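Local structure of lactoylglutathione lyase (4MTS) at residues Arg32-Val44 / Ala53-Gly65. The protein belongs to the glyoxalase/bleomycin resistance/dioxygenase superfamily, and holds nickel and zinc ions in this model. Residues are numbered along the deposited sequence; the frame is centred on the assembly and turned at random. Where two conformers were deposited one is given.
Sequences RDYPEGRFTLAFV and AALELTHNWDRDG
Strands 39-44 and 54-60, the last two of a beta-alpha-beta-beta-beta module of this superfamily, run antiparallel as a beta hairpin, and Thr40, Ala42 and Val44 each exchange two backbone hydrogen bonds with His59, Leu57 and Leu55 respectively. Between these pairs, CA-H...O contacts such as Phe43 CA to Leu55 O (3.3 Å) accompany the bonds. One more backbone bond, from Trp61 N to Arg38 O, extends the pairing to where the chain enters the type I turn Asn60-Arg63.

The Trp61 indole lies over the turn that links strands 27-34 and 39-45, where Arg38 and Phe39 face Tyr34 in a G1 beta bulge. Arg38 CA sits 3.9 Å from the centroid of the Trp61 six-membered ring, a CH-pi contact, and Pro35 CB packs 3.8 Å from Trp61 CH2. The indole NE1 gives an almost straight bond (2.8 Å, 170°) to Thr40 OG1, which lies near the ring plane. That hydroxyl in turn donates to Asp33 OD1 and accepts from a water that also meets His59 ND1.

Arg38 grips Asp62 side-on: NE reaches OD1 at 2.8 Å and NH2 reaches OD2 at 2.9 Å, both on syn lone pairs, with guanidinium and carboxylate nearly coplanar. A bend at chi3 (64°) turns the guanidinium nearly perpendicular to the indole, whose CE3 lies over one of its faces.

On the face bearing Leu41 and Phe43, extended Glu56 lays CG over the Phe43 ring (3.8 Å to the centroid), while OE2 nears Leu41 CD2. Glu56 and His5 bind zinc, so apolar packing flanks a metal ligand, whereas polar bonds and the indole fasten the strand pair's other end, at Phe39 and Asn60.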
loop_
_atom_site.group_PDB
_atom_site.type_symbol
_atom_site.label_atom_id
_atom_site.label_comp_id
_atom_site.label_asym_id
_atom_site.label_seq_id
_atom_site.Cartn_x
_atom_site.Cartn_y
_atom_site.Cartn_z
ATOM N N ARG A 32 9.909 -16.063 -0.849
ATOM C CA ARG A 32 11.099 -16.423 -0.079
ATOM C C ARG A 32 10.644 -16.903 1.304
ATOM O O ARG A 32 9.930 -16.176 1.996
ATOM C CB ARG A 32 12.080 -15.234 0.049
ATOM C CG ARG A 32 12.642 -14.669 -1.279
ATOM C CD ARG A 32 13.695 -15.577 -1.949
ATOM N NE ARG A 32 14.182 -14.973 -3.200
ATOM C CZ ARG A 32 13.678 -15.181 -4.419
ATOM N NH1 ARG A 32 12.650 -15.990 -4.591
ATOM N NH2 ARG A 32 14.195 -14.557 -5.474
ATOM N N ASP A 33 11.035 -18.142 1.695
ATOM C CA ASP A 33 10.693 -18.747 3.001
ATOM C C ASP A 33 12.020 -18.928 3.755
ATOM O O ASP A 33 12.924 -19.571 3.244
ATOM C CB ASP A 33 10.014 -20.118 2.839
ATOM C CG ASP A 33 8.618 -20.088 2.256
ATOM O OD1 ASP A 33 7.671 -20.374 2.993
ATOM O OD2 ASP A 33 8.484 -19.816 1.041
ATOM N N TYR A 34 12.161 -18.294 4.914
ATOM C CA TYR A 34 13.401 -18.314 5.699
ATOM C C TYR A 34 13.216 -19.110 6.989
ATOM O O TYR A 34 12.708 -18.555 7.967
ATOM C CB TYR A 34 13.835 -16.889 6.066
ATOM C CG TYR A 34 14.022 -16.004 4.865
ATOM C CD1 TYR A 34 15.195 -16.054 4.117
ATOM C CD2 TYR A 34 13.010 -15.155 4.439
ATOM C CE1 TYR A 34 15.382 -15.223 3.020
ATOM C CE2 TYR A 34 13.167 -14.351 3.315
ATOM C CZ TYR A 34 14.368 -14.370 2.625
ATOM O OH TYR A 34 14.508 -13.625 1.484
ATOM N N PRO A 35 13.663 -20.380 7.034
ATOM C CA PRO A 35 13.524 -21.152 8.287
ATOM C C PRO A 35 14.348 -20.559 9.432
ATOM O O PRO A 35 13.968 -20.689 10.597
ATOM C CB PRO A 35 13.944 -22.584 7.893
ATOM C CG PRO A 35 14.749 -22.443 6.668
ATOM C CD PRO A 35 14.273 -21.185 5.947
ATOM N N GLU A 36 15.434 -19.828 9.097
ATOM C CA GLU A 36 16.263 -19.146 10.103
ATOM C C GLU A 36 15.482 -17.987 10.789
ATOM O O GLU A 36 15.612 -17.791 11.989
ATOM C CB GLU A 36 17.606 -18.680 9.488
ATOM C CG GLU A 36 18.457 -19.849 9.022
ATOM C CD GLU A 36 19.761 -19.495 8.340
ATOM O OE1 GLU A 36 20.755 -19.239 9.056
ATOM O OE2 GLU A 36 19.801 -19.521 7.088
ATOM N N GLY A 37 14.646 -17.278 10.040
ATOM C CA GLY A 37 13.845 -16.185 10.579
ATOM C C GLY A 37 12.398 -16.545 10.851
ATOM O O GLY A 37 11.654 -15.723 11.389
ATOM N N ARG A 38 11.987 -17.775 10.482
ATOM C CA ARG A 38 10.617 -18.302 10.609
ATOM C C ARG A 38 9.556 -17.367 10.023
ATOM O O ARG A 38 8.571 -17.003 10.678
ATOM C CB ARG A 38 10.294 -18.760 12.027
ATOM C CG ARG A 38 11.128 -19.997 12.365
ATOM C CD ARG A 38 10.748 -20.647 13.653
ATOM N NE ARG A 38 9.393 -21.195 13.673
ATOM C CZ ARG A 38 9.053 -22.393 13.206
ATOM N NH1 ARG A 38 9.952 -23.154 12.589
ATOM N NH2 ARG A 38 7.797 -22.815 13.301
ATOM N N PHE A 39 9.798 -16.936 8.790
ATOM C CA PHE A 39 8.832 -16.093 8.089
ATOM C C PHE A 39 8.943 -16.338 6.625
ATOM O O PHE A 39 9.959 -16.855 6.173
ATOM C CB PHE A 39 8.981 -14.601 8.439
ATOM C CG PHE A 39 10.205 -13.936 7.872
ATOM C CD1 PHE A 39 11.430 -14.028 8.521
ATOM C CD2 PHE A 39 10.131 -13.194 6.704
ATOM C CE1 PHE A 39 12.571 -13.447 7.974
ATOM C CE2 PHE A 39 11.264 -12.583 6.183
ATOM C CZ PHE A 39 12.473 -12.705 6.827
ATOM N N THR A 40 7.914 -15.934 5.887
ATOM C CA THR A 40 7.878 -16.063 4.448
ATOM C C THR A 40 7.438 -14.705 3.904
ATOM O O THR A 40 6.568 -14.071 4.504
ATOM C CB THR A 40 6.825 -17.099 4.032
ATOM O OG1 THR A 40 7.118 -18.355 4.638
ATOM C CG2 THR A 40 6.747 -17.276 2.514
ATOM N N LEU A 41 7.979 -14.329 2.748
ATOM C CA LEU A 41 7.565 -13.120 2.016
ATOM C C LEU A 41 7.041 -13.579 0.673
ATOM O O LEU A 41 7.576 -14.524 0.077
ATOM C CB LEU A 41 8.763 -12.209 1.702
ATOM C CG LEU A 41 9.732 -11.854 2.744
ATOM C CD1 LEU A 41 10.816 -11.018 2.130
ATOM C CD2 LEU A 41 9.031 -11.124 3.901
ATOM N N ALA A 42 6.030 -12.912 0.154
ATOM C CA ALA A 42 5.571 -13.257 -1.206
ATOM C C ALA A 42 5.201 -11.925 -1.865
ATOM O O ALA A 42 4.512 -11.114 -1.244
ATOM C CB ALA A 42 4.349 -14.170 -1.142
ATOM N N PHE A 43 5.694 -11.692 -3.077
ATOM C CA PHE A 43 5.418 -10.472 -3.839
ATOM C C PHE A 43 4.479 -10.890 -4.968
ATOM O O PHE A 43 4.767 -11.827 -5.729
ATOM C CB PHE A 43 6.729 -9.832 -4.356
ATOM C CG PHE A 43 7.621 -9.272 -3.256
ATOM C CD1 PHE A 43 8.489 -10.096 -2.552
ATOM C CD2 PHE A 43 7.635 -7.904 -2.978
ATOM C CE1 PHE A 43 9.325 -9.571 -1.548
ATOM C CE2 PHE A 43 8.446 -7.386 -1.960
ATOM C CZ PHE A 43 9.276 -8.225 -1.251
ATOM N N VAL A 44 3.335 -10.215 -5.041
ATOM C CA VAL A 44 2.287 -10.489 -6.032
ATOM C C VAL A 44 1.997 -9.226 -6.806
ATOM O O VAL A 44 2.122 -8.119 -6.263
ATOM C CB VAL A 44 0.997 -11.097 -5.406
ATOM C CG1 VAL A 44 1.231 -12.538 -4.980
ATOM C CG2 VAL A 44 0.488 -10.260 -4.212
ATOM N N ALA A 53 5.190 -1.157 -9.024
ATOM C CA ALA A 53 4.968 -1.444 -7.604
ATOM C C ALA A 53 4.197 -2.744 -7.466
ATOM O O ALA A 53 3.303 -3.059 -8.266
ATOM C CB ALA A 53 4.191 -0.317 -6.944
ATOM N N ALA A 54 4.571 -3.528 -6.448
ATOM C CA ALA A 54 3.957 -4.816 -6.158
ATOM C C ALA A 54 3.377 -4.802 -4.756
ATOM O O ALA A 54 3.555 -3.827 -3.997
ATOM C CB ALA A 54 5.017 -5.899 -6.264
ATOM N N LEU A 55 2.601 -5.854 -4.442
ATOM C CA LEU A 55 2.061 -6.074 -3.114
ATOM C C LEU A 55 2.919 -7.140 -2.430
ATOM O O LEU A 55 3.102 -8.236 -2.968
ATOM C CB LEU A 55 0.588 -6.556 -3.180
ATOM C CG LEU A 55 0.000 -6.988 -1.816
ATOM C CD1 LEU A 55 -0.045 -5.787 -0.800
ATOM C CD2 LEU A 55 -1.392 -7.573 -2.007
ATOM N N GLU A 56 3.457 -6.820 -1.246
ATOM C CA GLU A 56 4.256 -7.793 -0.507
ATOM C C GLU A 56 3.392 -8.344 0.615
ATOM O O GLU A 56 2.882 -7.579 1.427
ATOM C CB GLU A 56 5.490 -7.118 0.104
ATOM C CG GLU A 56 6.343 -8.158 0.829
ATOM C CD GLU A 56 7.526 -7.595 1.569
ATOM O OE1 GLU A 56 7.635 -6.351 1.669
ATOM O OE2 GLU A 56 8.380 -8.404 1.996
ATOM N N LEU A 57 3.318 -9.674 0.730
ATOM C CA LEU A 57 2.589 -10.341 1.803
ATOM C C LEU A 57 3.616 -11.037 2.690
ATOM O O LEU A 57 4.500 -11.716 2.170
ATOM C CB LEU A 57 1.617 -11.377 1.212
ATOM C CG LEU A 57 0.583 -10.855 0.206
ATOM C CD1 LEU A 57 -0.212 -12.035 -0.399
ATOM C CD2 LEU A 57 -0.383 -9.831 0.870
ATOM N N THR A 58 3.513 -10.839 4.008
ATOM C CA THR A 58 4.441 -11.417 4.990
ATOM C C THR A 58 3.679 -12.343 5.935
ATOM O O THR A 58 2.579 -12.001 6.380
ATOM C CB THR A 58 5.166 -10.316 5.805
ATOM O OG1 THR A 58 5.808 -9.397 4.925
ATOM C CG2 THR A 58 6.199 -10.886 6.766
ATOM N N HIS A 59 4.261 -13.499 6.243
ATOM C CA HIS A 59 3.639 -14.426 7.170
ATOM C C HIS A 59 4.707 -14.895 8.137
ATOM O O HIS A 59 5.702 -15.462 7.704
ATOM C CB HIS A 59 3.004 -15.620 6.402
ATOM C CG HIS A 59 2.520 -16.698 7.306
ATOM N ND1 HIS A 59 3.037 -17.981 7.228
ATOM C CD2 HIS A 59 1.647 -16.639 8.341
ATOM C CE1 HIS A 59 2.425 -18.677 8.174
ATOM N NE2 HIS A 59 1.603 -17.917 8.887
ATOM N N ASN A 60 4.521 -14.614 9.435
ATOM C CA ASN A 60 5.416 -15.040 10.511
ATOM C C ASN A 60 4.863 -16.406 10.902
ATOM O O ASN A 60 3.665 -16.519 11.205
ATOM C CB ASN A 60 5.337 -14.022 11.674
ATOM C CG ASN A 60 5.907 -12.672 11.294
ATOM O OD1 ASN A 60 7.119 -12.530 11.062
ATOM N ND2 ASN A 60 5.039 -11.648 11.187
ATOM N N TRP A 61 5.689 -17.467 10.787
ATOM C CA TRP A 61 5.260 -18.841 11.006
ATOM C C TRP A 61 4.655 -19.089 12.369
ATOM O O TRP A 61 3.812 -19.983 12.502
ATOM C CB TRP A 61 6.432 -19.822 10.794
ATOM C CG TRP A 61 7.067 -19.730 9.442
ATOM C CD1 TRP A 61 6.635 -18.998 8.371
ATOM C CD2 TRP A 61 8.189 -20.479 8.987
ATOM N NE1 TRP A 61 7.446 -19.228 7.284
ATOM C CE2 TRP A 61 8.415 -20.120 7.636
ATOM C CE3 TRP A 61 9.022 -21.433 9.581
ATOM C CZ2 TRP A 61 9.461 -20.658 6.881
ATOM C CZ3 TRP A 61 10.083 -21.937 8.844
ATOM C CH2 TRP A 61 10.273 -21.573 7.501
ATOM N N ASP A 62 5.120 -18.361 13.376
ATOM C CA ASP A 62 4.634 -18.555 14.740
ATOM C C ASP A 62 3.519 -17.601 15.191
ATOM O O ASP A 62 3.117 -17.659 16.353
ATOM C CB ASP A 62 5.806 -18.644 15.733
ATOM C CG ASP A 62 6.872 -19.631 15.269
ATOM O OD1 ASP A 62 8.017 -19.195 15.027
ATOM O OD2 ASP A 62 6.531 -20.799 15.037
ATOM N N ARG A 63 3.018 -16.737 14.280
ATOM C CA ARG A 63 1.885 -15.811 14.532
ATOM C C ARG A 63 0.652 -16.431 13.896
ATOM O O ARG A 63 0.767 -17.055 12.842
ATOM C CB ARG A 63 2.121 -14.422 13.892
ATOM C CG ARG A 63 3.129 -13.519 14.610
ATOM C CD ARG A 63 2.646 -12.956 15.937
ATOM N NE ARG A 63 1.492 -12.054 15.818
ATOM C CZ ARG A 63 1.581 -10.731 15.737
ATOM N NH1 ARG A 63 2.768 -10.138 15.701
ATOM N NH2 ARG A 63 0.486 -9.994 15.676
ATOM N N ASP A 64 -0.519 -16.259 14.511
ATOM C CA ASP A 64 -1.765 -16.849 14.013
ATOM C C ASP A 64 -2.737 -15.823 13.452
ATOM O O ASP A 64 -3.832 -16.173 12.993
ATOM C CB ASP A 64 -2.457 -17.649 15.139
ATOM C CG ASP A 64 -1.738 -18.898 15.601
ATOM O OD1 ASP A 64 -1.261 -19.670 14.730
ATOM O OD2 ASP A 64 -1.702 -19.139 16.831
ATOM N N GLY A 65 -2.348 -14.566 13.530
ATOM C CA GLY A 65 -3.171 -13.463 13.076
ATOM C C GLY A 65 -2.650 -12.135 13.575
ATOM O O GLY A 65 -1.694 -12.058 14.356
HETATM O O HOH W 1 4.379 -19.207 5.349
#